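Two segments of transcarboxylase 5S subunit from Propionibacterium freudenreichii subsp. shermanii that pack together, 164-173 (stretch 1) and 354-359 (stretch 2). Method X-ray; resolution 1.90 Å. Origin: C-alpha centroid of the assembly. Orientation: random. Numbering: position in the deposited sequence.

Stretch 1 (164-173) ICYTISPVHT
Stretch 2, residues 354-359: GFPPLV

Phe355 is the centre of this contact. It gives up 104 Å² to stretch 1, more than any other residue, out of 385 Å² buried on both sides together. Its CA-to-CB bond points toward stretch 1, with chi1 m (-71°) and chi2 113°. Pro170 lies over one face of the ring. Pro170 CD sits 4.0 Å from the ring centroid, 29° off the normal, in a CH-pi contact, and 3.6 Å from Phe355 CE2. Pro170 CD, next to the ring nitrogen, carries slightly polarised C-H bonds, which suits an aromatic face; the ring is C-gamma exo. Val171, chi1 m (-62°), brings CG2 to 3.7 Å from Phe355 CB. Ser169 OG lies 3.9 Å from the same Phe355 CB.

Neither stretch forms regular helix or strand. The two run antiparallel: Thr167 CA lies 5.5 Å from Pro357 CA, and Ser169 CA lies 6.8 Å from Phe355 CA. Cys165, Thr167 and Ser169 point toward stretch 2, while Tyr166 points away, as expected of an extended chain.

Stretch 1 is extended from Ile164 to Ser169, then folds into a type I beta turn from Ser169 to His172. Pro170 has phi/psi -57/-22 and Val171 -107/-2. His172 N donates to Ser169 O at 3.1 Å. Proline fits the second turn position because its ring already fixes phi near this value.

Stretch 2 begins with Gly354 at 87/23, where a CB would jam against the preceding carbonyl O. Phe355 is also left-handed, at 59/50. Pro356 (-74/158) and Pro357 (-61/144) then extend the chain. Pro356 points away; Pro357, C-gamma exo, points toward stretch 1 and buries 62 Å². Pro357 CB lies 4.4 Å from Cys165 CB and 4.1 Å from Thr167 CB. Cys165 is m (-70°), a small side chain in a buried place. Leu358 follows at -91/68, and Val359 N makes a weak 3.0 Å hydrogen bond to Pro357 O.

No direct hydrogen bond crosses the contact. A water bridges it instead, 2.7 Å from Thr167 OG1 and accepting from Leu358 N at 2.8 Å. Thr167 is t (-177°); its methyl and hydroxyl suit a site with both apolar and polar neighbours.

At the other polar edge, Ser169 is p (90°). Ser169 OG accepts from Val171 N at 3.1 Å and shares a 2.6 Å hydrogen bond with His172 ND1. His172 is m (-72°), chi2 84°. Its CB points sideways, but the ring end comes nearer to stretch 2. His172 CE1 reaches 3.3 Å from Phe355 O, which lies at the ring edge and is buried without a hydrogen-bond partner.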

# COMPACT_ATOMS: atom_id res chain seq x y z
N ILE A 164 21.32 5.37 -11.49
CA ILE A 164 20.58 6.25 -12.41
C ILE A 164 19.33 6.70 -11.67
O ILE A 164 18.51 5.87 -11.26
CB ILE A 164 20.12 5.50 -13.67
CG1 ILE A 164 21.32 5.08 -14.52
CG2 ILE A 164 19.19 6.41 -14.49
CD1 ILE A 164 20.96 4.09 -15.60
N CYS A 165 19.19 8.00 -11.44
CA CYS A 165 17.98 8.51 -10.77
C CYS A 165 16.90 8.67 -11.84
O CYS A 165 17.08 9.40 -12.82
CB CYS A 165 18.24 9.86 -10.09
SG CYS A 165 19.30 9.73 -8.64
N TYR A 166 15.81 7.96 -11.65
CA TYR A 166 14.70 7.97 -12.61
C TYR A 166 13.83 9.21 -12.39
O TYR A 166 13.53 9.59 -11.26
CB TYR A 166 13.82 6.74 -12.45
CG TYR A 166 12.68 6.73 -13.44
CD1 TYR A 166 12.90 6.42 -14.78
CD2 TYR A 166 11.38 7.08 -13.06
CE1 TYR A 166 11.86 6.45 -15.72
CE2 TYR A 166 10.33 7.12 -13.98
CZ TYR A 166 10.58 6.80 -15.31
OH TYR A 166 9.56 6.82 -16.23
N THR A 167 13.44 9.84 -13.48
CA THR A 167 12.52 10.98 -13.37
C THR A 167 11.69 11.04 -14.65
O THR A 167 11.93 10.28 -15.60
CB THR A 167 13.26 12.34 -13.15
OG1 THR A 167 12.28 13.38 -12.97
CG2 THR A 167 14.13 12.70 -14.35
N ILE A 168 10.68 11.89 -14.64
CA ILE A 168 9.86 12.11 -15.84
C ILE A 168 10.07 13.57 -16.25
O ILE A 168 9.96 14.47 -15.42
CB ILE A 168 8.36 11.82 -15.58
CG1 ILE A 168 8.15 10.32 -15.32
CG2 ILE A 168 7.54 12.23 -16.79
CD1 ILE A 168 6.73 9.96 -14.92
N SER A 169 10.42 13.79 -17.50
CA SER A 169 10.62 15.15 -18.02
C SER A 169 10.72 15.07 -19.54
O SER A 169 10.94 14.00 -20.11
CB SER A 169 11.90 15.79 -17.48
OG SER A 169 12.99 15.51 -18.34
N PRO A 170 10.57 16.22 -20.21
CA PRO A 170 10.64 16.28 -21.67
C PRO A 170 11.94 15.73 -22.26
O PRO A 170 11.97 15.33 -23.42
CB PRO A 170 10.46 17.77 -21.97
CG PRO A 170 9.58 18.24 -20.84
CD PRO A 170 10.19 17.53 -19.64
N VAL A 171 13.01 15.70 -21.47
CA VAL A 171 14.30 15.24 -22.01
C VAL A 171 14.69 13.85 -21.50
O VAL A 171 15.73 13.33 -21.91
CB VAL A 171 15.44 16.23 -21.71
CG1 VAL A 171 15.13 17.58 -22.38
CG2 VAL A 171 15.62 16.40 -20.21
N HIS A 172 13.91 13.23 -20.63
CA HIS A 172 14.31 11.89 -20.18
C HIS A 172 13.58 10.84 -21.01
O HIS A 172 12.35 10.88 -21.15
CB HIS A 172 14.04 11.73 -18.68
CG HIS A 172 14.99 12.51 -17.83
ND1 HIS A 172 14.81 13.84 -17.54
CD2 HIS A 172 16.20 12.17 -17.32
CE1 HIS A 172 15.86 14.30 -16.89
NE2 HIS A 172 16.72 13.30 -16.74
N THR A 173 14.35 9.91 -21.57
CA THR A 173 13.80 8.87 -22.45
C THR A 173 14.50 7.54 -22.18
O THR A 173 15.55 7.49 -21.55
CB THR A 173 14.05 9.22 -23.93
OG1 THR A 173 15.46 9.25 -24.16
CG2 THR A 173 13.48 10.60 -24.26
N GLY A 354 17.93 22.92 -16.56
CA GLY A 354 18.30 21.76 -17.34
C GLY A 354 17.58 20.46 -17.01
O GLY A 354 18.10 19.38 -17.29
N PHE A 355 16.40 20.56 -16.41
CA PHE A 355 15.55 19.41 -16.07
C PHE A 355 16.24 18.41 -15.14
O PHE A 355 16.27 17.22 -15.41
CB PHE A 355 15.09 18.67 -17.32
CG PHE A 355 14.09 19.44 -18.13
CD1 PHE A 355 14.43 19.92 -19.39
CD2 PHE A 355 12.83 19.69 -17.63
CE1 PHE A 355 13.50 20.65 -20.14
CE2 PHE A 355 11.90 20.42 -18.36
CZ PHE A 355 12.24 20.90 -19.63
N PRO A 356 16.82 18.89 -14.03
CA PRO A 356 17.43 17.85 -13.19
C PRO A 356 16.32 17.07 -12.48
O PRO A 356 15.20 17.55 -12.34
CB PRO A 356 18.27 18.66 -12.22
CG PRO A 356 17.45 19.92 -12.05
CD PRO A 356 17.09 20.23 -13.50
N PRO A 357 16.62 15.84 -12.05
CA PRO A 357 15.64 15.01 -11.34
C PRO A 357 15.30 15.80 -10.07
O PRO A 357 16.17 16.45 -9.51
CB PRO A 357 16.43 13.74 -11.01
CG PRO A 357 17.43 13.66 -12.14
CD PRO A 357 17.88 15.10 -12.29
N LEU A 358 14.05 15.76 -9.61
CA LEU A 358 13.69 16.55 -8.42
C LEU A 358 13.87 15.73 -7.14
O LEU A 358 12.92 15.38 -6.45
CB LEU A 358 12.27 17.09 -8.52
CG LEU A 358 12.09 18.16 -9.61
CD1 LEU A 358 10.68 18.69 -9.56
CD2 LEU A 358 13.08 19.30 -9.42
N VAL A 359 15.13 15.44 -6.83
CA VAL A 359 15.47 14.70 -5.61
C VAL A 359 16.34 15.62 -4.76
O VAL A 359 16.88 16.61 -5.25
CB VAL A 359 16.27 13.43 -5.94
CG1 VAL A 359 15.45 12.53 -6.82
CG2 VAL A 359 17.57 13.78 -6.63
O HOH W 1 11.97 13.99 -10.31